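Local coordinates for protein oxidoreductase, 2OG-Fe(II) oxygenase family (Burkholderia pseudomallei, PDB 6N1F) that binds iron and probably acts as an oxidoreductase of the iron- and 2-oxoglutarate-dependent oxygenase family, at residues A[64-73]-A[106-114]. Residues are numbered along the deposited sequence; the frame is centred on the assembly and turned at random.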
loop_
_atom_site.group_PDB
_atom_site.type_symbol
_atom_site.label_atom_id
_atom_site.label_comp_id
_atom_site.label_asym_id
_atom_site.label_seq_id
_atom_site.Cartn_x
_atom_site.Cartn_y
_atom_site.Cartn_z
ATOM N N ARG A 64 -8.833 12.583 8.312
ATOM C CA ARG A 64 -7.683 13.379 8.722
ATOM C C ARG A 64 -6.521 13.200 7.752
ATOM O O ARG A 64 -5.931 14.180 7.277
ATOM C CB ARG A 64 -7.262 13.007 10.141
ATOM C CG ARG A 64 -6.230 13.950 10.738
ATOM C CD ARG A 64 -5.804 13.489 12.129
ATOM N NE ARG A 64 -4.874 14.422 12.767
ATOM C CZ ARG A 64 -4.020 14.082 13.730
ATOM N NH1 ARG A 64 -3.973 12.827 14.162
ATOM N NH2 ARG A 64 -3.203 14.989 14.255
ATOM N N ILE A 65 -6.169 11.947 7.457
ATOM C CA ILE A 65 -5.080 11.672 6.521
ATOM C C ILE A 65 -5.308 12.406 5.211
ATOM O O ILE A 65 -4.384 13.011 4.650
ATOM C CB ILE A 65 -4.939 10.155 6.295
ATOM C CG1 ILE A 65 -4.456 9.468 7.570
ATOM C CG2 ILE A 65 -4.020 9.873 5.091
ATOM C CD1 ILE A 65 -4.572 7.964 7.496
ATOM N N ASP A 66 -6.552 12.404 4.729
ATOM C CA ASP A 66 -6.870 13.071 3.470
ATOM C C ASP A 66 -6.622 14.574 3.551
ATOM O O ASP A 66 -6.047 15.163 2.626
ATOM C CB ASP A 66 -8.319 12.789 3.082
ATOM C CG ASP A 66 -8.464 12.463 1.619
ATOM O OD1 ASP A 66 -7.469 12.640 0.879
ATOM O OD2 ASP A 66 -9.559 12.019 1.212
ATOM N N ALA A 67 -7.058 15.216 4.639
ATOM C CA ALA A 67 -6.799 16.645 4.799
ATOM C C ALA A 67 -5.305 16.922 4.885
ATOM O O ALA A 67 -4.816 17.918 4.342
ATOM C CB ALA A 67 -7.510 17.178 6.045
ATOM N N LEU A 68 -4.561 16.043 5.550
ATOM C CA LEU A 68 -3.135 16.283 5.741
ATOM C C LEU A 68 -2.352 16.094 4.448
ATOM O O LEU A 68 -1.475 16.903 4.130
ATOM C CB LEU A 68 -2.591 15.367 6.835
ATOM C CG LEU A 68 -2.974 15.697 8.277
ATOM C CD1 LEU A 68 -2.568 14.559 9.197
ATOM C CD2 LEU A 68 -2.297 16.980 8.700
ATOM N N GLN A 69 -2.641 15.031 3.689
ATOM C CA GLN A 69 -1.843 14.782 2.488
ATOM C C GLN A 69 -2.038 15.883 1.448
ATOM O O GLN A 69 -1.102 16.209 0.701
ATOM C CB GLN A 69 -2.166 13.396 1.912
ATOM C CG GLN A 69 -3.621 13.161 1.569
ATOM C CD GLN A 69 -3.953 13.621 0.171
ATOM O OE1 GLN A 69 -3.084 13.643 -0.701
ATOM N NE2 GLN A 69 -5.205 14.010 -0.048
ATOM N N ALA A 70 -3.224 16.496 1.413
ATOM C CA ALA A 70 -3.462 17.612 0.505
ATOM C C ALA A 70 -2.416 18.714 0.675
ATOM O O ALA A 70 -1.985 19.330 -0.307
ATOM C CB ALA A 70 -4.871 18.165 0.727
ATOM N N ARG A 71 -1.985 18.967 1.916
ATOM C CA ARG A 71 -1.008 20.012 2.216
ATOM C C ARG A 71 0.387 19.700 1.695
ATOM O O ARG A 71 1.245 20.586 1.709
ATOM C CB ARG A 71 -0.926 20.244 3.727
ATOM C CG ARG A 71 -2.242 20.644 4.397
ATOM C CD ARG A 71 -1.978 21.272 5.761
ATOM N NE ARG A 71 -3.182 21.823 6.385
ATOM C CZ ARG A 71 -3.701 23.020 6.107
ATOM N NH1 ARG A 71 -3.136 23.817 5.203
ATOM N NH2 ARG A 71 -4.800 23.418 6.736
ATOM N N LEU A 72 0.636 18.478 1.248
ATOM C CA LEU A 72 1.959 18.048 0.836
ATOM C C LEU A 72 2.289 18.535 -0.571
ATOM O O LEU A 72 1.391 18.797 -1.378
ATOM C CB LEU A 72 2.047 16.526 0.895
ATOM C CG LEU A 72 1.894 15.949 2.295
ATOM C CD1 LEU A 72 2.007 14.434 2.256
ATOM C CD2 LEU A 72 2.954 16.527 3.191
ATOM N N PRO A 73 3.579 18.678 -0.886
ATOM C CA PRO A 73 3.970 19.005 -2.264
ATOM C C PRO A 73 3.817 17.810 -3.199
ATOM O O PRO A 73 4.142 16.669 -2.857
ATOM C CB PRO A 73 5.440 19.421 -2.129
ATOM C CG PRO A 73 5.907 18.710 -0.920
ATOM C CD PRO A 73 4.736 18.694 0.029
ATOM N N ASN A 106 9.195 16.111 3.567
ATOM C CA ASN A 106 8.000 16.961 3.529
ATOM C C ASN A 106 7.409 17.192 4.918
ATOM O O ASN A 106 6.192 17.209 5.094
ATOM C CB ASN A 106 6.946 16.390 2.588
ATOM C CG ASN A 106 7.381 16.465 1.155
ATOM O OD1 ASN A 106 8.211 17.300 0.810
ATOM N ND2 ASN A 106 6.840 15.595 0.310
ATOM N N LEU A 107 8.277 17.386 5.910
ATOM C CA LEU A 107 7.826 17.731 7.252
ATOM C C LEU A 107 7.042 19.046 7.232
ATOM O O LEU A 107 7.224 19.872 6.334
ATOM C CB LEU A 107 9.030 17.839 8.189
ATOM C CG LEU A 107 9.749 16.518 8.467
ATOM C CD1 LEU A 107 11.128 16.747 9.061
ATOM C CD2 LEU A 107 8.906 15.665 9.387
ATOM N N PRO A 108 6.160 19.275 8.225
ATOM C CA PRO A 108 5.840 18.448 9.393
ATOM C C PRO A 108 4.662 17.490 9.194
ATOM O O PRO A 108 4.510 16.548 9.968
ATOM C CB PRO A 108 5.487 19.495 10.450
ATOM C CG PRO A 108 4.761 20.536 9.653
ATOM C CD PRO A 108 5.430 20.555 8.273
ATOM N N HIS A 109 3.834 17.726 8.172
ATOM C CA HIS A 109 2.597 16.960 8.054
ATOM C C HIS A 109 2.864 15.501 7.707
ATOM O O HIS A 109 2.070 14.626 8.071
ATOM C CB HIS A 109 1.678 17.616 7.027
ATOM C CG HIS A 109 1.383 19.052 7.332
ATOM N ND1 HIS A 109 0.717 19.448 8.473
ATOM C CD2 HIS A 109 1.691 20.188 6.664
ATOM C CE1 HIS A 109 0.616 20.765 8.486
ATOM N NE2 HIS A 109 1.196 21.239 7.398
ATOM N N SER A 110 3.979 15.214 7.035
ATOM C CA SER A 110 4.351 13.825 6.783
ATOM C C SER A 110 4.418 13.022 8.082
ATOM O O SER A 110 3.910 11.898 8.159
ATOM C CB SER A 110 5.696 13.771 6.063
ATOM O OG SER A 110 6.753 14.208 6.915
ATOM N N GLU A 111 5.052 13.588 9.112
ATOM C CA GLU A 111 5.235 12.868 10.369
ATOM C C GLU A 111 3.904 12.615 11.063
ATOM O O GLU A 111 3.713 11.576 11.706
ATOM C CB GLU A 111 6.170 13.653 11.292
ATOM N N THR A 112 2.984 13.568 10.968
ATOM C CA THR A 112 1.668 13.374 11.557
ATOM C C THR A 112 0.965 12.186 10.921
ATOM O O THR A 112 0.390 11.346 11.624
ATOM C CB THR A 112 0.841 14.647 11.395
ATOM O OG1 THR A 112 1.634 15.769 11.794
ATOM C CG2 THR A 112 -0.423 14.589 12.248
ATOM N N ILE A 113 1.015 12.086 9.591
ATOM C CA ILE A 113 0.421 10.938 8.912
ATOM C C ILE A 113 1.104 9.660 9.366
ATOM O O ILE A 113 0.453 8.686 9.770
ATOM C CB ILE A 113 0.526 11.106 7.386
ATOM C CG1 ILE A 113 -0.218 12.359 6.930
ATOM C CG2 ILE A 113 0.041 9.846 6.681
ATOM C CD1 ILE A 113 -0.226 12.533 5.426
ATOM N N LEU A 114 2.437 9.660 9.308
ATOM C CA LEU A 114 3.224 8.506 9.717
ATOM C C LEU A 114 2.933 8.095 11.157
ATOM O O LEU A 114 2.941 6.897 11.465
ATOM C CB LEU A 114 4.699 8.837 9.534
ATOM C CG LEU A 114 5.699 7.696 9.469
ATOM C CD1 LEU A 114 5.119 6.519 8.741
ATOM C CD2 LEU A 114 6.934 8.190 8.743
#
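Leu-68 lies over Ile-113, the two side chains running alongside one another in opposing senses with CB of Leu-68 3.8 Å from CG1 of Ile-113. They form the middle of a near-antiparallel helix pair, 64-70 against 109-114, whose axes come within 9.4 Å at a crossing angle of -159°; the pair packs against the large antiparallel sheet of the double-stranded beta-helix (jelly-roll) fold characteristic of 2OG-Fe(II) oxygenases, away from the iron site. With CG1 of Ile-113 anti to its carbonyl carbon (chi1 -61°), CD1 reaches between the helices to 3.9 Å from the backbone N of Gln-69. Leu-222 of strand 218-227 touches both Ile-65 and Ile-113, so the pair rests on the sheet there.

The branches of Leu-68 divide: CD1 meets CG2 of Thr-112, while CD2 approaches ND1 of His-109. That imidazole is sandwiched, with Pro-108 CG over the centre of one face and, on the opposite face, Arg-71 CD in a CH-pi contact 3.8 Å from the ring centroid. Farther along, CD2 of Leu-72 packs on CB of Asn-106, whose ND2 is hydrogen-bonded to the carbonyl of Arg-92. No hydrogen bond joins the two segments. At the other end, the methyl CG2 of Thr-112 sits over one face of the Arg-64 guanidinium, 3.5 Å from NH2.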